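Local coordinates for uncharacterized protein (Mycobacterium tuberculosis, PDB 6Y56) that is the nucleotidyltransferase toxin MenT4 of a toxin-antitoxin system, and probably blocks growth by modifying the acceptor stems of tRNA, at residues F94-Q99 with L110-T115; A21-V26 with G118-V123. One frame throughout, in Å; residues are numbered along the deposited sequence.

Contact 1 (F94-Q99 with L110-T115)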
ATOM      1  N   PHE A  94      17.318   8.945 -13.407  1.00 16.28           N
ATOM      2  CA  PHE A  94      16.802   7.594 -13.214  1.00 15.70           C
ATOM      3  C   PHE A  94      16.265   7.014 -14.513  1.00 14.38           C
ATOM      4  O   PHE A  94      15.573   7.700 -15.272  1.00 16.57           O
ATOM      5  CB  PHE A  94      15.655   7.576 -12.203  1.00 15.48           C
ATOM      6  CG  PHE A  94      16.075   7.876 -10.795  1.00 14.86           C
ATOM      7  CD1 PHE A  94      16.608   6.886  -9.976  1.00 17.16           C
ATOM      8  CD2 PHE A  94      15.953   9.165 -10.303  1.00 15.88           C
ATOM      9  CE1 PHE A  94      16.997   7.177  -8.672  1.00 14.71           C
ATOM     10  CE2 PHE A  94      16.334   9.464  -9.002  1.00 16.45           C
ATOM     11  CZ  PHE A  94      16.854   8.473  -8.186  1.00 15.39           C
ATOM     12  N   GLU A  95      16.534   5.732 -14.729  1.00 15.84           N
ATOM     13  CA  GLU A  95      15.900   4.943 -15.773  1.00 16.35           C
ATOM     14  C   GLU A  95      15.127   3.820 -15.107  1.00 16.48           C
ATOM     15  O   GLU A  95      15.587   3.247 -14.114  1.00 16.96           O
ATOM     16  CB  GLU A  95      16.938   4.336 -16.728  1.00 19.93           C
ATOM     17  CG  GLU A  95      16.321   3.681 -17.962  1.00 25.26           C
ATOM     18  CD  GLU A  95      17.345   2.949 -18.813  1.00 34.79           C
ATOM     19  OE1 GLU A  95      18.536   3.322 -18.766  1.00 39.63           O
ATOM     20  OE2 GLU A  95      16.955   2.001 -19.527  1.00 39.12           O
ATOM     21  N   PHE A  96      13.956   3.512 -15.656  1.00 14.34           N
ATOM     22  CA  PHE A  96      13.048   2.534 -15.080  1.00 14.10           C
ATOM     23  C   PHE A  96      12.797   1.398 -16.055  1.00 14.46           C
ATOM     24  O   PHE A  96      12.819   1.582 -17.271  1.00 16.30           O
ATOM     25  CB  PHE A  96      11.712   3.183 -14.742  1.00 14.32           C
ATOM     26  CG  PHE A  96      11.841   4.309 -13.757  1.00 13.84           C
ATOM     27  CD1 PHE A  96      11.794   4.059 -12.391  1.00 15.61           C
ATOM     28  CD2 PHE A  96      12.062   5.607 -14.183  1.00 17.85           C
ATOM     29  CE1 PHE A  96      11.924   5.086 -11.475  1.00 14.70           C
ATOM     30  CE2 PHE A  96      12.192   6.639 -13.254  1.00 16.43           C
ATOM     31  CZ  PHE A  96      12.132   6.372 -11.907  1.00 17.19           C
ATOM     32  N   GLY A  97      12.542   0.228 -15.500  1.00 14.92           N
ATOM     33  CA  GLY A  97      12.090  -0.901 -16.292  1.00 14.78           C
ATOM     34  C   GLY A  97      11.140  -1.729 -15.459  1.00 16.02           C
ATOM     35  O   GLY A  97      11.259  -1.795 -14.230  1.00 15.85           O
ATOM     36  N   VAL A  98      10.172  -2.343 -16.127  1.00 16.48           N
ATOM     37  CA  VAL A  98       9.241  -3.247 -15.468  1.00 14.97           C
ATOM     38  C   VAL A  98       9.212  -4.564 -16.222  1.00 16.88           C
ATOM     39  O   VAL A  98       9.209  -4.583 -17.458  1.00 20.72           O
ATOM     40  CB  VAL A  98       7.822  -2.655 -15.301  1.00 16.35           C
ATOM     41  CG1 VAL A  98       7.794  -1.646 -14.138  1.00 17.88           C
ATOM     42  CG2 VAL A  98       7.335  -2.023 -16.601  1.00 20.62           C
ATOM     43  N   GLN A  99       9.193  -5.661 -15.473  1.00 15.39           N
ATOM     44  CA  GLN A  99       9.102  -7.005 -16.020  1.00 17.47           C
ATOM     45  C   GLN A  99       7.897  -7.692 -15.398  1.00 17.10           C
ATOM     46  O   GLN A  99       7.724  -7.666 -14.179  1.00 15.47           O
ATOM     47  CB  GLN A  99      10.361  -7.801 -15.694  1.00 20.90           C
ATOM     48  CG  GLN A  99      10.357  -9.180 -16.323  1.00 30.10           C
ATOM     49  CD  GLN A  99      11.688  -9.885 -16.193  1.00 39.80           C
ATOM     50  OE1 GLN A  99      12.138 -10.557 -17.124  1.00 45.81           O
ATOM     51  NE2 GLN A  99      12.330  -9.737 -15.035  1.00 38.17           N
ATOM     52  N   LEU A 110       9.864  -4.011 -10.585  1.00 13.86           N
ATOM     53  CA  LEU A 110      10.401  -2.715 -10.970  1.00 15.21           C
ATOM     54  C   LEU A 110      11.908  -2.705 -10.768  1.00 14.90           C
ATOM     55  O   LEU A 110      12.400  -3.091  -9.708  1.00 15.24           O
ATOM     56  CB  LEU A 110       9.773  -1.614 -10.117  1.00 15.53           C
ATOM     57  CG  LEU A 110      10.285  -0.193 -10.362  1.00 15.10           C
ATOM     58  CD1 LEU A 110       9.842   0.303 -11.711  1.00 16.02           C
ATOM     59  CD2 LEU A 110       9.765   0.708  -9.263  1.00 16.95           C
ATOM     60  N   ARG A 111      12.636  -2.239 -11.775  1.00 17.31           N
ATOM     61  CA  ARG A 111      14.066  -2.031 -11.648  1.00 19.19           C
ATOM     62  C   ARG A 111      14.357  -0.572 -11.940  1.00 15.72           C
ATOM     63  O   ARG A 111      13.722   0.037 -12.802  1.00 15.96           O
ATOM     64  CB  ARG A 111      14.841  -2.948 -12.589  1.00 22.03           C
ATOM     65  CG  ARG A 111      14.830  -4.399 -12.116  1.00 24.76           C
ATOM     66  CD  ARG A 111      15.761  -5.279 -12.936  1.00 27.75           C
ATOM     67  NE  ARG A 111      15.857  -6.638 -12.404  1.00 32.69           N
ATOM     68  CZ  ARG A 111      15.036  -7.636 -12.728  1.00 35.70           C
ATOM     69  NH1 ARG A 111      14.037  -7.435 -13.581  1.00 37.31           N
ATOM     70  NH2 ARG A 111      15.211  -8.840 -12.192  1.00 36.36           N
ATOM     71  N   VAL A 112      15.256   0.011 -11.163  1.00 16.02           N
ATOM     72  CA  VAL A 112      15.603   1.414 -11.319  1.00 16.59           C
ATOM     73  C   VAL A 112      17.119   1.517 -11.346  1.00 16.48           C
ATOM     74  O   VAL A 112      17.813   0.756 -10.667  1.00 18.06           O
ATOM     75  CB  VAL A 112      14.972   2.320 -10.229  1.00 20.95           C
ATOM     76  CG1 VAL A 112      13.510   1.956  -9.971  1.00 19.51           C
ATOM     77  CG2 VAL A 112      15.722   2.246  -8.937  1.00 22.52           C
ATOM     78  N   ARG A 113      17.631   2.433 -12.157  1.00 18.39           N
ATOM     79  CA  ARG A 113      19.071   2.641 -12.225  1.00 19.19           C
ATOM     80  C   ARG A 113      19.349   4.124 -12.374  1.00 20.18           C
ATOM     81  O   ARG A 113      18.772   4.785 -13.241  1.00 20.04           O
ATOM     82  CB  ARG A 113      19.685   1.877 -13.400  1.00 22.08           C
ATOM     83  CG  ARG A 113      21.204   1.925 -13.430  1.00 25.54           C
ATOM     84  CD  ARG A 113      21.729   1.335 -14.730  1.00 29.66           C
ATOM     85  NE  ARG A 113      20.984   1.846 -15.876  1.00 35.40           N
ATOM     86  CZ  ARG A 113      21.187   3.038 -16.428  1.00 35.09           C
ATOM     87  NH1 ARG A 113      22.117   3.849 -15.940  1.00 35.46           N
ATOM     88  NH2 ARG A 113      20.453   3.424 -17.464  1.00 34.61           N
ATOM     89  N   HIS A 114      20.232   4.649 -11.538  1.00 19.74           N
ATOM     90  CA  HIS A 114      20.609   6.045 -11.631  1.00 18.54           C
ATOM     91  C   HIS A 114      21.987   6.153 -12.261  1.00 21.32           C
ATOM     92  O   HIS A 114      22.880   5.363 -11.949  1.00 23.26           O
ATOM     93  CB  HIS A 114      20.615   6.702 -10.254  1.00 18.93           C
ATOM     94  CG  HIS A 114      20.795   8.182 -10.307  1.00 20.45           C
ATOM     95  ND1 HIS A 114      22.038   8.772 -10.407  1.00 21.33           N
ATOM     96  CD2 HIS A 114      19.897   9.195 -10.308  1.00 20.26           C
ATOM     97  CE1 HIS A 114      21.899  10.084 -10.450  1.00 23.14           C
ATOM     98  NE2 HIS A 114      20.610  10.367 -10.391  1.00 21.32           N
ATOM     99  N   THR A 115      22.149   7.147 -13.140  1.00 23.34           N
ATOM    100  CA  THR A 115      23.386   7.282 -13.908  1.00 27.64           C
ATOM    101  C   THR A 115      24.614   7.324 -13.008  1.00 28.85           C
ATOM    102  O   THR A 115      25.635   6.697 -13.312  1.00 32.83           O
ATOM    103  CB  THR A 115      23.325   8.538 -14.782  1.00 31.62           C
ATOM    104  OG1 THR A 115      23.244   9.701 -13.947  1.00 35.08           O
ATOM    105  CG2 THR A 115      22.115   8.492 -15.710  1.00 25.91           C
TER
HETATM  106  O   HOH W   1      12.385  -5.099 -14.012  1.00 24.24           O

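Contact 2 (A21-V26 with G118-V123)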
ATOM      1  N   ALA A  21      17.175   1.174  -0.099  1.00 13.32           N
ATOM      2  CA  ALA A  21      15.771   1.526   0.097  1.00 14.11           C
ATOM      3  C   ALA A  21      15.547   3.023  -0.065  1.00 14.99           C
ATOM      4  O   ALA A  21      14.527   3.450  -0.621  1.00 13.90           O
ATOM      5  CB  ALA A  21      15.299   1.072   1.476  1.00 16.44           C
ATOM      6  N   ALA A  22      16.495   3.843   0.410  1.00 14.39           N
ATOM      7  CA  ALA A  22      16.375   5.288   0.259  1.00 13.76           C
ATOM      8  C   ALA A  22      16.493   5.702  -1.201  1.00 13.32           C
ATOM      9  O   ALA A  22      15.774   6.598  -1.653  1.00 13.21           O
ATOM     10  CB  ALA A  22      17.418   6.005   1.120  1.00 14.24           C
ATOM     11  N   LEU A  23      17.395   5.061  -1.947  1.00 13.37           N
ATOM     12  CA  LEU A  23      17.517   5.363  -3.366  1.00 13.46           C
ATOM     13  C   LEU A  23      16.248   4.977  -4.114  1.00 13.74           C
ATOM     14  O   LEU A  23      15.795   5.707  -5.003  1.00 13.00           O
ATOM     15  CB  LEU A  23      18.738   4.654  -3.952  1.00 16.45           C
ATOM     16  CG  LEU A  23      19.082   4.952  -5.413  1.00 15.53           C
ATOM     17  CD1 LEU A  23      19.193   6.434  -5.656  1.00 17.24           C
ATOM     18  CD2 LEU A  23      20.371   4.248  -5.823  1.00 19.43           C
ATOM     19  N   LEU A  24      15.655   3.837  -3.753  1.00 14.23           N
ATOM     20  CA  LEU A  24      14.388   3.434  -4.356  1.00 13.77           C
ATOM     21  C   LEU A  24      13.273   4.401  -3.992  1.00 13.47           C
ATOM     22  O   LEU A  24      12.442   4.743  -4.842  1.00 12.76           O
ATOM     23  CB  LEU A  24      14.026   2.026  -3.897  1.00 13.31           C
ATOM     24  CG  LEU A  24      12.653   1.541  -4.386  1.00 14.18           C
ATOM     25  CD1 LEU A  24      12.561   1.454  -5.910  1.00 14.73           C
ATOM     26  CD2 LEU A  24      12.370   0.198  -3.743  1.00 14.86           C
ATOM     27  N   ASP A  25      13.241   4.858  -2.740  1.00 12.09           N
ATOM     28  CA  ASP A  25      12.251   5.846  -2.316  1.00 11.56           C
ATOM     29  C   ASP A  25      12.312   7.083  -3.209  1.00 11.49           C
ATOM     30  O   ASP A  25      11.279   7.584  -3.686  1.00 13.02           O
ATOM     31  CB  ASP A  25      12.501   6.212  -0.843  1.00 13.00           C
ATOM     32  CG  ASP A  25      11.461   7.168  -0.282  1.00 15.51           C
ATOM     33  OD1 ASP A  25      10.294   6.758  -0.143  1.00 14.84           O
ATOM     34  OD2 ASP A  25      11.799   8.337   0.026  1.00 15.81           O
ATOM     35  N   VAL A  26      13.526   7.571  -3.471  1.00 12.49           N
ATOM     36  CA  VAL A  26      13.693   8.726  -4.343  1.00 14.79           C
ATOM     37  C   VAL A  26      13.249   8.392  -5.762  1.00 12.78           C
ATOM     38  O   VAL A  26      12.564   9.192  -6.419  1.00 12.70           O
ATOM     39  CB  VAL A  26      15.159   9.205  -4.306  1.00 13.43           C
ATOM     40  CG1 VAL A  26      15.404  10.269  -5.356  1.00 16.07           C
ATOM     41  CG2 VAL A  26      15.515   9.728  -2.933  1.00 15.83           C
ATOM     42  N   GLY A 118      23.700   4.477  -9.352  1.00 26.44           N
ATOM     43  CA  GLY A 118      23.614   3.062  -9.630  1.00 25.96           C
ATOM     44  C   GLY A 118      22.229   2.487  -9.406  1.00 28.40           C
ATOM     45  O   GLY A 118      21.216   3.191  -9.336  1.00 21.32           O
ATOM     46  N   GLU A 119      22.200   1.161  -9.295  1.00 25.66           N
ATOM     47  CA  GLU A 119      20.962   0.404  -9.224  1.00 25.33           C
ATOM     48  C   GLU A 119      20.800  -0.182  -7.834  1.00 22.38           C
ATOM     49  O   GLU A 119      21.625  -1.012  -7.420  1.00 30.55           O
ATOM     50  CB  GLU A 119      20.983  -0.714 -10.263  1.00 26.19           C
ATOM     51  CG  GLU A 119      19.872  -1.729 -10.076  1.00 30.78           C
ATOM     52  CD  GLU A 119      19.700  -2.639 -11.278  1.00 38.49           C
ATOM     53  OE1 GLU A 119      20.493  -2.511 -12.237  1.00 41.75           O
ATOM     54  OE2 GLU A 119      18.773  -3.477 -11.258  1.00 39.79           O
ATOM     55  N   PRO A 120      19.768   0.201  -7.084  1.00 21.91           N
ATOM     56  CA  PRO A 120      19.548  -0.423  -5.775  1.00 23.15           C
ATOM     57  C   PRO A 120      19.209  -1.899  -5.928  1.00 22.89           C
ATOM     58  O   PRO A 120      18.441  -2.294  -6.807  1.00 23.65           O
ATOM     59  CB  PRO A 120      18.372   0.369  -5.193  1.00 27.24           C
ATOM     60  CG  PRO A 120      17.691   0.979  -6.371  1.00 22.83           C
ATOM     61  CD  PRO A 120      18.768   1.239  -7.388  1.00 22.75           C
ATOM     62  N   ARG A 121      19.814  -2.718  -5.075  1.00 28.53           N
ATOM     63  CA  ARG A 121      19.644  -4.169  -5.150  1.00 31.16           C
ATOM     64  C   ARG A 121      18.506  -4.663  -4.273  1.00 29.41           C
ATOM     65  O   ARG A 121      18.608  -5.702  -3.618  1.00 34.92           O
ATOM     66  CB  ARG A 121      20.957  -4.864  -4.805  1.00 34.85           C
ATOM     67  CG  ARG A 121      22.119  -4.424  -5.686  1.00 38.84           C
ATOM     68  CD  ARG A 121      23.431  -4.317  -4.911  1.00 44.44           C
ATOM     69  NE  ARG A 121      23.278  -3.735  -3.577  1.00 42.69           N
ATOM     70  CZ  ARG A 121      23.729  -2.533  -3.229  1.00 42.74           C
ATOM     71  NH1 ARG A 121      24.349  -1.767  -4.118  1.00 44.51           N
ATOM     72  NH2 ARG A 121      23.548  -2.087  -1.991  1.00 44.97           N
ATOM     73  N   ILE A 122      17.406  -3.927  -4.245  1.00 28.26           N
ATOM     74  CA  ILE A 122      16.272  -4.230  -3.385  1.00 23.91           C
ATOM     75  C   ILE A 122      15.088  -4.610  -4.262  1.00 20.78           C
ATOM     76  O   ILE A 122      14.911  -4.087  -5.366  1.00 26.22           O
ATOM     77  CB  ILE A 122      15.959  -3.018  -2.478  1.00 22.88           C
ATOM     78  CG1 ILE A 122      14.850  -3.340  -1.476  1.00 23.20           C
ATOM     79  CG2 ILE A 122      15.626  -1.794  -3.308  1.00 23.53           C
ATOM     80  CD1 ILE A 122      14.704  -2.284  -0.389  1.00 27.00           C
ATOM     81  N   VAL A 123      14.288  -5.553  -3.769  1.00 18.33           N
ATOM     82  CA  VAL A 123      13.117  -6.016  -4.503  1.00 17.93           C
ATOM     83  C   VAL A 123      12.059  -4.923  -4.506  1.00 15.22           C
ATOM     84  O   VAL A 123      11.675  -4.403  -3.446  1.00 18.91           O
ATOM     85  CB  VAL A 123      12.576  -7.303  -3.863  1.00 21.49           C
ATOM     86  CG1 VAL A 123      11.101  -7.508  -4.210  1.00 26.51           C
ATOM     87  CG2 VAL A 123      13.432  -8.496  -4.265  1.00 23.21           C
TER

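Contact 1 (F94-Q99 with L110-T115)
F94 and H114 meet on the packed side of an antiparallel beta hairpin formed by strands 94-100 and 107-114, part of the mixed sheet of this nucleotidyltransferase fold. The pair is T-shaped: the imidazole turns its edge to the phenyl face, with CD2 of H114 3.6 Å above the ring plane of F94, over its centre, and the planes 75° apart. H114 ND1 is taken up by the backbone N of E116 and L117, which fixes the rotation of the imidazole. Next along this face, F96 CD1 rests 3.6 Å from V112 CG1, and V98 CG1 lies 3.7 Å from L110 CD1. Helix 19-38 covers the two phenylalanines, putting A27 against F94 and L31 against F96.

The other face, bearing E95, R111 and R113, is looser and more exposed. E95 OE1 and R113 NH2 form a salt bridge there, but their modelled separation is too short to trust, so its exact geometry is doubtful. Between the two faces the backbones pair through hydrogen bonds at E95 with R113 and at G97 with R111, R111 N to G97 O being 2.8 Å. On the looser face the R111 side chain extends to a water, which accepts from its NH1 at 2.9 Å.

Contact 2 (A21-V26 with G118-V123)
I122, L23 and L24 carry most of this helix-to-loop packing, in which one turn of helix 19-38 lies against the irregular segment 118-123 that leads from strand 107-114 to strand 125-129 of the mixed sheet. No hydrogen bond crosses the contact; it is held by apolar side chains. I122 sends its two branches to different residues of the helix. Its CG1 is anti to the backbone N (chi1 -175°), and CD1 at the end of that branch comes 3.9 Å from A21 CB. The shorter branch, CG2, meets L24 CD2 at 3.8 Å, and the two side chains cross at about a right angle.

L23 also crosses its partner, the ring of P120, nearly perpendicularly. P120, with its CA-CB bond directed at the helix, buries almost as much surface as the leucines, and it also touches V112 of strand 107-114, so the proline ring sits between helix and strand. Outside this apolar patch, R121 makes a salt bridge to D20 at the start of the same helix, adding a charged tie between loop and helix. At the G118 end a single methyl, L23 CD2, touches both P120 CD and G118 O, each at 3.8 Å.

The two contacts lie side by side, their centres about 10 Å apart and on the same side of the chain's centre. Helix 19-38 comes first in the chain, then the hairpin of contact 1, and within a few residues of its second strand the 118-123 segment of contact 2, before strand 125-129 continues the sheet. The seam is mostly apolar packing: F94 CZ lies 3.7 Å from V26 CG1 and F94 CE1 is 3.8 Å from L23 CD1, while a side-chain carbon, E119 CG, comes 3.3 Å from the backbone carbonyl oxygen V112 O. One helix therefore packs against both the hairpin and the loop that follows it, joining the N-terminal part of the chain to the sheet of the nucleotidyltransferase fold.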